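Local coordinates for folylpolyglutamate synthase protein FOLC (Mycobacterium tuberculosis, PDB 2VOS), which probably adds L-glutamate to dihydropteroate and to tetrahydrofolate polyglutamates at the expense of ATP, serving both folate synthesis and folate polyglutamylation, at residues Pro60-Tyr64 and Phe160-Ala164; Asn188-Ile194 and Ile219-Pro224; Pro45-Ser51 and Arg180-Val186. All coordinates share one frame. Residue numbers count along the deposited sequence, not the author numbering.

Contact 1: Pro60-Tyr64 and Phe160-Ala164; sequences PQRSY and FAAFA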
loop_
_atom_site.group_PDB
_atom_site.type_symbol
_atom_site.label_atom_id
_atom_site.label_comp_id
_atom_site.label_asym_id
_atom_site.label_seq_id
_atom_site.Cartn_x
_atom_site.Cartn_y
_atom_site.Cartn_z
ATOM N N PRO A 60 -21.847 -5.549 -10.454
ATOM C CA PRO A 60 -20.687 -5.541 -11.338
ATOM C C PRO A 60 -19.489 -6.292 -10.737
ATOM O O PRO A 60 -18.667 -6.905 -11.462
ATOM C CB PRO A 60 -20.417 -4.031 -11.513
ATOM C CG PRO A 60 -20.981 -3.395 -10.183
ATOM C CD PRO A 60 -22.267 -4.182 -10.070
ATOM N N GLN A 61 -19.387 -6.277 -9.406
ATOM C CA GLN A 61 -18.212 -6.810 -8.712
ATOM C C GLN A 61 -18.273 -8.314 -8.716
ATOM O O GLN A 61 -17.290 -8.975 -8.364
ATOM C CB GLN A 61 -18.117 -6.256 -7.271
ATOM C CG GLN A 61 -18.936 -7.077 -6.214
ATOM C CD GLN A 61 -20.468 -6.895 -6.276
ATOM O OE1 GLN A 61 -20.975 -6.211 -7.124
ATOM N NE2 GLN A 61 -21.190 -7.514 -5.339
ATOM N N ARG A 62 -19.360 -8.882 -9.219
ATOM C CA ARG A 62 -19.394 -10.336 -9.406
ATOM C C ARG A 62 -19.192 -10.759 -10.864
ATOM O O ARG A 62 -19.294 -11.963 -11.166
ATOM C CB ARG A 62 -20.711 -10.932 -8.839
ATOM C CG ARG A 62 -20.768 -10.703 -7.295
ATOM C CD ARG A 62 -21.813 -11.540 -6.557
ATOM N NE ARG A 62 -21.817 -11.126 -5.144
ATOM C CZ ARG A 62 -20.981 -11.605 -4.223
ATOM N NH1 ARG A 62 -21.036 -11.153 -2.974
ATOM N NH2 ARG A 62 -20.106 -12.546 -4.557
ATOM N N SER A 63 -18.862 -9.805 -11.762
ATOM C CA SER A 63 -18.797 -10.162 -13.202
ATOM C C SER A 63 -17.336 -10.384 -13.676
ATOM O O SER A 63 -17.133 -10.671 -14.859
ATOM C CB SER A 63 -19.451 -9.080 -14.083
ATOM O OG SER A 63 -18.776 -7.795 -13.943
ATOM N N TYR A 64 -16.380 -10.423 -12.757
ATOM C CA TYR A 64 -15.014 -10.807 -13.079
ATOM C C TYR A 64 -14.524 -11.403 -11.794
ATOM O O TYR A 64 -15.054 -11.122 -10.720
ATOM C CB TYR A 64 -14.148 -9.565 -13.452
ATOM C CG TYR A 64 -14.554 -8.332 -12.627
ATOM C CD1 TYR A 64 -14.120 -8.149 -11.315
ATOM C CD2 TYR A 64 -15.387 -7.393 -13.173
ATOM C CE1 TYR A 64 -14.539 -7.050 -10.551
ATOM C CE2 TYR A 64 -15.806 -6.267 -12.442
ATOM C CZ TYR A 64 -15.407 -6.124 -11.154
ATOM O OH TYR A 64 -15.827 -5.002 -10.521
ATOM N N PHE A 160 -15.386 -0.906 -8.824
ATOM C CA PHE A 160 -16.080 -2.104 -9.295
ATOM C C PHE A 160 -16.888 -1.827 -10.559
ATOM O O PHE A 160 -16.938 -2.694 -11.440
ATOM C CB PHE A 160 -17.020 -2.713 -8.217
ATOM C CG PHE A 160 -16.296 -3.306 -7.025
ATOM C CD1 PHE A 160 -15.055 -3.928 -7.190
ATOM C CD2 PHE A 160 -16.854 -3.267 -5.753
ATOM C CE1 PHE A 160 -14.354 -4.471 -6.121
ATOM C CE2 PHE A 160 -16.161 -3.881 -4.643
ATOM C CZ PHE A 160 -14.909 -4.466 -4.842
ATOM N N ALA A 161 -17.553 -0.666 -10.613
ATOM C CA ALA A 161 -18.329 -0.254 -11.833
ATOM C C ALA A 161 -17.354 -0.068 -13.000
ATOM O O ALA A 161 -17.591 -0.495 -14.144
ATOM C CB ALA A 161 -19.053 1.070 -11.542
ATOM N N ALA A 162 -16.244 0.609 -12.729
ATOM C CA ALA A 162 -15.304 0.909 -13.801
ATOM C C ALA A 162 -14.720 -0.415 -14.323
ATOM O O ALA A 162 -14.418 -0.546 -15.535
ATOM C CB ALA A 162 -14.166 1.794 -13.253
ATOM N N PHE A 163 -14.515 -1.401 -13.446
ATOM C CA PHE A 163 -13.921 -2.652 -13.923
ATOM C C PHE A 163 -14.899 -3.355 -14.869
ATOM O O PHE A 163 -14.470 -4.024 -15.817
ATOM C CB PHE A 163 -13.554 -3.613 -12.762
ATOM C CG PHE A 163 -12.484 -3.057 -11.830
ATOM C CD1 PHE A 163 -11.631 -2.028 -12.265
ATOM C CD2 PHE A 163 -12.349 -3.559 -10.525
ATOM C CE1 PHE A 163 -10.638 -1.539 -11.394
ATOM C CE2 PHE A 163 -11.359 -3.093 -9.652
ATOM C CZ PHE A 163 -10.518 -2.077 -10.075
ATOM N N ALA A 164 -16.194 -3.265 -14.562
ATOM C CA ALA A 164 -17.224 -3.867 -15.446
ATOM C C ALA A 164 -17.408 -3.047 -16.757
ATOM O O ALA A 164 -17.673 -3.625 -17.816
ATOM C CB ALA A 164 -18.568 -4.010 -14.680
#
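Tyr-64 has the most surface covered here. Its ring lies along the last turn and a half of helix 151-165, and its phenol reaches a backbone carbonyl: Tyr-64 OH donates a hydrogen bond of 2.7 Å to Phe-160 O. The same carbonyl accepts the helical bond from Ala-164 N (3.3 Å to Phe-160 O); the phenol hydroxyl supplies a second donor, which suits tyrosine to this place. Phe-163 turns its ring edge toward the Tyr-64 face in an offset edge-to-face pair, centroids 5.9 Å apart and planes at 75°. The helix flanks the central sheet of the P-loop NTPase-like Mur ligase middle domain, and 60-64 is the loop that leads into strand 66-70 of that sheet. Phe-160, next in buried area, offers a ring face to the aliphatic part of Gln-61, whose CB sits 3.7 Å from the ring centroid in a CH-pi contact, while the Gln-61 amide turns away to Val-186 O. Compact Pro-60 fits against the small Ala-164, CB to CB 3.7 Å.

Contact 2: Asn188-Ile194 and Ile219-Pro224; sequences NAPVAVI and IITRAP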
loop_
_atom_site.group_PDB
_atom_site.type_symbol
_atom_site.label_atom_id
_atom_site.label_comp_id
_atom_site.label_asym_id
_atom_site.label_seq_id
_atom_site.Cartn_x
_atom_site.Cartn_y
_atom_site.Cartn_z
ATOM N N ASN A 188 -16.131 -12.227 -2.784
ATOM C CA ASN A 188 -15.998 -13.672 -2.693
ATOM C C ASN A 188 -14.778 -14.095 -3.531
ATOM O O ASN A 188 -14.874 -14.994 -4.334
ATOM C CB ASN A 188 -17.293 -14.315 -3.221
ATOM C CG ASN A 188 -17.400 -15.805 -2.925
ATOM O OD1 ASN A 188 -16.818 -16.318 -1.964
ATOM N ND2 ASN A 188 -18.171 -16.508 -3.744
ATOM N N ALA A 189 -13.624 -13.461 -3.329
ATOM C CA ALA A 189 -12.506 -13.655 -4.222
ATOM C C ALA A 189 -12.009 -15.105 -4.238
ATOM O O ALA A 189 -11.881 -15.739 -3.169
ATOM C CB ALA A 189 -11.397 -12.722 -3.866
ATOM N N PRO A 190 -11.693 -15.621 -5.446
ATOM C CA PRO A 190 -11.146 -17.007 -5.492
ATOM C C PRO A 190 -9.690 -17.084 -4.935
ATOM O O PRO A 190 -9.189 -18.182 -4.626
ATOM C CB PRO A 190 -11.181 -17.356 -6.980
ATOM C CG PRO A 190 -11.209 -15.984 -7.711
ATOM C CD PRO A 190 -11.924 -15.039 -6.795
ATOM N N VAL A 191 -9.016 -15.944 -4.839
ATOM C CA VAL A 191 -7.677 -15.916 -4.244
ATOM C C VAL A 191 -7.662 -14.759 -3.231
ATOM O O VAL A 191 -7.975 -13.609 -3.579
ATOM C CB VAL A 191 -6.554 -15.655 -5.259
ATOM C CG1 VAL A 191 -5.244 -15.572 -4.528
ATOM C CG2 VAL A 191 -6.482 -16.813 -6.295
ATOM N N ALA A 192 -7.339 -15.073 -1.987
ATOM C CA ALA A 192 -7.238 -14.084 -0.912
ATOM C C ALA A 192 -5.788 -14.069 -0.429
ATOM O O ALA A 192 -5.199 -15.102 -0.134
ATOM C CB ALA A 192 -8.184 -14.467 0.249
ATOM N N VAL A 193 -5.201 -12.899 -0.335
ATOM C CA VAL A 193 -3.821 -12.815 -0.049
ATOM C C VAL A 193 -3.693 -12.099 1.253
ATOM O O VAL A 193 -4.336 -11.024 1.442
ATOM C CB VAL A 193 -3.152 -11.977 -1.142
ATOM C CG1 VAL A 193 -1.643 -11.811 -0.907
ATOM C CG2 VAL A 193 -3.438 -12.589 -2.546
ATOM N N ILE A 194 -2.859 -12.631 2.150
ATOM C CA ILE A 194 -2.646 -11.961 3.460
ATOM C C ILE A 194 -1.160 -11.635 3.616
ATOM O O ILE A 194 -0.347 -12.509 3.852
ATOM C CB ILE A 194 -3.077 -12.841 4.679
ATOM C CG1 ILE A 194 -4.450 -13.489 4.436
ATOM C CG2 ILE A 194 -3.063 -11.957 6.031
ATOM C CD1 ILE A 194 -5.654 -12.514 4.362
ATOM N N ILE A 219 -11.534 -11.785 4.653
ATOM C CA ILE A 219 -11.645 -11.764 3.199
ATOM C C ILE A 219 -11.501 -13.172 2.593
ATOM O O ILE A 219 -11.656 -13.363 1.366
ATOM C CB ILE A 219 -10.623 -10.758 2.519
ATOM C CG1 ILE A 219 -9.167 -11.285 2.645
ATOM C CG2 ILE A 219 -10.824 -9.328 3.080
ATOM C CD1 ILE A 219 -8.207 -10.714 1.571
ATOM N N ILE A 220 -11.155 -14.148 3.424
ATOM C CA ILE A 220 -11.051 -15.517 2.928
ATOM C C ILE A 220 -12.472 -16.112 3.039
ATOM O O ILE A 220 -12.935 -16.359 4.160
ATOM C CB ILE A 220 -10.071 -16.367 3.824
ATOM C CG1 ILE A 220 -8.657 -15.741 3.891
ATOM C CG2 ILE A 220 -9.996 -17.826 3.345
ATOM C CD1 ILE A 220 -7.794 -16.245 5.098
ATOM N N THR A 221 -13.155 -16.356 1.914
ATOM C CA THR A 221 -14.577 -16.753 1.937
ATOM C C THR A 221 -14.783 -18.099 1.258
ATOM O O THR A 221 -14.009 -18.446 0.350
ATOM C CB THR A 221 -15.451 -15.696 1.216
ATOM O OG1 THR A 221 -15.053 -15.634 -0.150
ATOM C CG2 THR A 221 -15.206 -14.318 1.784
ATOM N N ARG A 222 -15.808 -18.844 1.650
ATOM C CA ARG A 222 -16.105 -20.129 1.001
ATOM C C ARG A 222 -16.544 -19.876 -0.450
ATOM O O ARG A 222 -17.314 -18.952 -0.715
ATOM C CB ARG A 222 -17.176 -20.882 1.774
ATOM C CG ARG A 222 -17.588 -22.240 1.133
ATOM C CD ARG A 222 -18.288 -23.171 2.146
ATOM N NE ARG A 222 -18.766 -24.452 1.586
ATOM C CZ ARG A 222 -18.058 -25.301 0.825
ATOM N NH1 ARG A 222 -16.807 -25.022 0.459
ATOM N NH2 ARG A 222 -18.611 -26.447 0.406
ATOM N N ALA A 223 -16.022 -20.653 -1.391
ATOM C CA ALA A 223 -16.371 -20.512 -2.813
ATOM C C ALA A 223 -17.788 -21.067 -3.082
ATOM O O ALA A 223 -18.261 -21.955 -2.349
ATOM C CB ALA A 223 -15.352 -21.256 -3.676
ATOM N N PRO A 224 -18.451 -20.576 -4.147
ATOM C CA PRO A 224 -19.850 -20.965 -4.436
ATOM C C PRO A 224 -20.069 -22.479 -4.598
ATOM O O PRO A 224 -19.103 -23.217 -4.846
ATOM C CB PRO A 224 -20.162 -20.223 -5.746
ATOM C CG PRO A 224 -19.178 -19.088 -5.811
ATOM C CD PRO A 224 -17.923 -19.607 -5.127
HETATM O O HOH W 1 -12.995 -12.025 -0.839
HETATM O O HOH W 2 -12.015 -15.341 -0.493
#
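Segment 188-194, whose last four residues form a strand, and the irregular segment 219-224 come close at two places, with CA atoms 5.7 Å apart at Asn-188 and Thr-221 and 5.6 Å apart at Ala-192 and Ile-220. No clear direct hydrogen bond joins the backbones; two waters bridge them instead. Water 1 accepts from Ala-189 N and donates to Ile-219 O, both at 2.9 Å. Water 2 donates to Ala-189 O and Ile-219 O, each at 2.7 Å, and accepts from Thr-221 N at 2.9 Å, so the waters link polar backbone atoms of Ala-189 to those of Ile-219 and Thr-221. Farther along, the contact is apolar. Ala-192 CB points at the loop and lies 4.0 Å from Ile-219 CD1 and 3.9 Å from Ile-220 CG1; its small methyl leaves room for both isoleucines. Ile-194 CD1 extends the patch to Ile-219 CG1 at 4.1 Å. At the other end the Asn-188 side chain lies beside Thr-221 and Pro-224, a partly exposed position that suits polar groups. Strand 191-194 pairs in parallel with 66-70 and 231-234, and helix 209-217 leads into 219-224: this is a beta-alpha-beta crossover of the P-loop NTPase-like middle domain, with the helix-to-strand loop lying over its first strand.

Contact 3: Pro45-Ser51 and Arg180-Val186; sequences PSLTRIS and RWDATNV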
loop_
_atom_site.group_PDB
_atom_site.type_symbol
_atom_site.label_atom_id
_atom_site.label_comp_id
_atom_site.label_asym_id
_atom_site.label_seq_id
_atom_site.Cartn_x
_atom_site.Cartn_y
_atom_site.Cartn_z
ATOM N N PRO A 45 -20.439 -2.609 9.507
ATOM C CA PRO A 45 -19.930 -3.962 9.572
ATOM C C PRO A 45 -20.805 -5.030 8.901
ATOM O O PRO A 45 -20.291 -6.101 8.560
ATOM C CB PRO A 45 -19.841 -4.216 11.079
ATOM C CG PRO A 45 -19.409 -2.852 11.617
ATOM C CD PRO A 45 -20.276 -1.903 10.795
ATOM N N SER A 46 -22.098 -4.800 8.732
ATOM C CA SER A 46 -22.876 -5.829 8.061
ATOM C C SER A 46 -22.764 -5.672 6.535
ATOM O O SER A 46 -23.318 -6.495 5.803
ATOM C CB SER A 46 -24.330 -5.739 8.488
ATOM O OG SER A 46 -24.808 -4.438 8.197
ATOM N N LEU A 47 -22.089 -4.601 6.074
ATOM C CA LEU A 47 -21.877 -4.277 4.637
ATOM C C LEU A 47 -23.173 -3.968 3.906
ATOM O O LEU A 47 -23.306 -4.171 2.697
ATOM C CB LEU A 47 -21.132 -5.398 3.927
ATOM C CG LEU A 47 -19.791 -5.685 4.592
ATOM C CD1 LEU A 47 -19.201 -7.001 4.165
ATOM C CD2 LEU A 47 -18.851 -4.554 4.276
ATOM N N THR A 48 -24.137 -3.466 4.670
ATOM C CA THR A 48 -25.496 -3.266 4.195
ATOM C C THR A 48 -25.576 -2.253 3.060
ATOM O O THR A 48 -26.214 -2.502 2.030
ATOM C CB THR A 48 -26.436 -2.868 5.367
ATOM O OG1 THR A 48 -26.705 -4.047 6.147
ATOM C CG2 THR A 48 -27.741 -2.357 4.834
ATOM N N ARG A 49 -24.930 -1.109 3.244
ATOM C CA ARG A 49 -24.996 -0.053 2.246
ATOM C C ARG A 49 -24.293 -0.446 0.959
ATOM O O ARG A 49 -24.859 -0.296 -0.137
ATOM C CB ARG A 49 -24.392 1.243 2.799
ATOM C CG ARG A 49 -25.288 1.995 3.784
ATOM C CD ARG A 49 -24.623 3.332 4.245
ATOM N NE ARG A 49 -23.187 3.238 4.565
ATOM C CZ ARG A 49 -22.675 3.084 5.790
ATOM N NH1 ARG A 49 -23.460 2.983 6.872
ATOM N NH2 ARG A 49 -21.361 3.010 5.945
ATOM N N ILE A 50 -23.038 -0.899 1.049
ATOM C CA ILE A 50 -22.278 -1.195 -0.171
ATOM C C ILE A 50 -22.930 -2.417 -0.856
ATOM O O ILE A 50 -23.030 -2.467 -2.077
ATOM C CB ILE A 50 -20.787 -1.455 0.151
ATOM C CG1 ILE A 50 -19.966 -1.634 -1.137
ATOM C CG2 ILE A 50 -20.608 -2.707 1.007
ATOM C CD1 ILE A 50 -19.888 -0.393 -1.951
ATOM N N SER A 51 -23.404 -3.413 -0.084
ATOM C CA SER A 51 -24.166 -4.507 -0.712
ATOM C C SER A 51 -25.417 -4.038 -1.454
ATOM O O SER A 51 -25.681 -4.490 -2.562
ATOM C CB SER A 51 -24.577 -5.567 0.289
ATOM O OG SER A 51 -23.423 -6.182 0.819
ATOM N N ARG A 180 -12.778 -8.145 7.087
ATOM C CA ARG A 180 -14.087 -8.733 7.298
ATOM C C ARG A 180 -15.197 -7.731 7.022
ATOM O O ARG A 180 -16.207 -8.106 6.425
ATOM C CB ARG A 180 -14.252 -9.224 8.741
ATOM C CG ARG A 180 -15.486 -10.118 8.893
ATOM C CD ARG A 180 -15.484 -10.907 10.231
ATOM N NE ARG A 180 -14.276 -11.707 10.447
ATOM C CZ ARG A 180 -14.114 -12.915 9.923
ATOM N NH1 ARG A 180 -15.080 -13.392 9.164
ATOM N NH2 ARG A 180 -12.990 -13.632 10.127
ATOM N N TRP A 181 -15.028 -6.488 7.478
ATOM C CA TRP A 181 -16.111 -5.494 7.367
ATOM C C TRP A 181 -15.716 -4.366 6.440
ATOM O O TRP A 181 -16.332 -3.309 6.482
ATOM C CB TRP A 181 -16.541 -4.942 8.739
ATOM C CG TRP A 181 -17.006 -6.072 9.668
ATOM C CD1 TRP A 181 -18.170 -6.820 9.574
ATOM C CD2 TRP A 181 -16.278 -6.625 10.755
ATOM N NE1 TRP A 181 -18.218 -7.759 10.576
ATOM C CE2 TRP A 181 -17.051 -7.682 11.290
ATOM C CE3 TRP A 181 -15.069 -6.305 11.351
ATOM C CZ2 TRP A 181 -16.648 -8.413 12.381
ATOM C CZ3 TRP A 181 -14.662 -7.052 12.431
ATOM C CH2 TRP A 181 -15.451 -8.081 12.945
ATOM N N ASP A 182 -14.712 -4.598 5.583
ATOM C CA ASP A 182 -14.241 -3.559 4.650
ATOM C C ASP A 182 -15.212 -3.509 3.452
ATOM O O ASP A 182 -15.742 -4.548 3.054
ATOM C CB ASP A 182 -12.819 -3.930 4.129
ATOM C CG ASP A 182 -12.244 -2.857 3.253
ATOM O OD1 ASP A 182 -11.949 -1.770 3.825
ATOM O OD2 ASP A 182 -12.190 -3.072 2.006
ATOM N N ALA A 183 -15.399 -2.337 2.846
ATOM C CA ALA A 183 -16.318 -2.184 1.718
ATOM C C ALA A 183 -15.971 -3.115 0.532
ATOM O O ALA A 183 -16.856 -3.478 -0.230
ATOM C CB ALA A 183 -16.359 -0.665 1.228
ATOM N N THR A 184 -14.705 -3.519 0.392
ATOM C CA THR A 184 -14.324 -4.370 -0.749
ATOM C C THR A 184 -14.812 -5.802 -0.531
ATOM O O THR A 184 -14.752 -6.619 -1.448
ATOM C CB THR A 184 -12.749 -4.449 -0.916
ATOM O OG1 THR A 184 -12.140 -4.933 0.301
ATOM C CG2 THR A 184 -12.169 -3.037 -1.213
ATOM N N ASN A 185 -15.275 -6.113 0.680
ATOM C CA ASN A 185 -15.499 -7.526 1.013
ATOM C C ASN A 185 -16.876 -8.030 0.514
ATOM O O ASN A 185 -17.599 -8.675 1.239
ATOM C CB ASN A 185 -15.316 -7.768 2.509
ATOM C CG ASN A 185 -15.100 -9.240 2.838
ATOM O OD1 ASN A 185 -14.565 -9.984 2.013
ATOM N ND2 ASN A 185 -15.496 -9.660 4.035
ATOM N N VAL A 186 -17.208 -7.752 -0.733
ATOM C CA VAL A 186 -18.450 -8.181 -1.326
ATOM C C VAL A 186 -18.130 -8.927 -2.625
ATOM O O VAL A 186 -18.981 -8.988 -3.522
ATOM C CB VAL A 186 -19.357 -6.931 -1.690
ATOM C CG1 VAL A 186 -19.950 -6.383 -0.444
ATOM C CG2 VAL A 186 -18.532 -5.824 -2.406
#
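Leu-47 stands out for its positive phi (65°), uncommon for a residue other than glycine, at the N-cap position of helix 48-56. The residue with the most surface covered in the contact, it sends its side chain into a pocket walled largely by backbone: CD2 lies 3.3 Å from Asp-182 O and 3.6 Å from Trp-181 O, while CD1 is 3.7 Å from Asn-185 O. That wall is the bend of 180-186, where a type I turn runs from Asp-182 to Asn-185, closed by Asn-185 N to Asp-182 O at 2.9 Å. Asp-182 OD2 accepts from Thr-184 N at 3.0 Å, forming an Asx turn, and Asn-185 ND2 bonds to Arg-180 O at 2.9 Å, so these polar side chains brace the loop internally; Asn-185 ND2 also reaches Gly-218 O. In the first turn of the helix, Ile-50 CG2 meets Val-186 CG1 at 4.0 Å, beta-branched residues giving broad apolar surfaces. At the exposed end, Pro-45 CB sits over a face of Trp-181, 3.8 Å from the centroid of its five-membered ring, a CH-pi contact to which the rigid proline ring is well suited. The Arg-180 guanidinium turns away to Glu-248. With no hydrogen bond between the two segments, their fit depends on shape and apolar contact, while internal hydrogen bonds help define the loop against which the leucine packs.

The three contacts lie on the same side of the chain's centre, their own centres 14 to 16 Å apart, around the nucleotide-binding middle domain. Along the chain, contact 3 encloses contact 1, since 45-51 and 180-186 flank both segments of the latter; contact 2 follows. Helix 48-56 connects 45-51 to the loop 60-64, and 180-186 runs on into the strand of contact 2. Contacts 1 and 3 meet where Gln-61 NE2 probably donates to Val-186 O (3.2 Å) and Phe-160 packs on Val-186; Arg-62 touches Asn-188, and Asn-185 touches Ile-219. Helices and loops are thus joined around the sheet that includes strands 66-70 and 191-194, with Asp-182 and Val-193 each about 8 Å, side chain to side chain, from ADP-binding Lys-75.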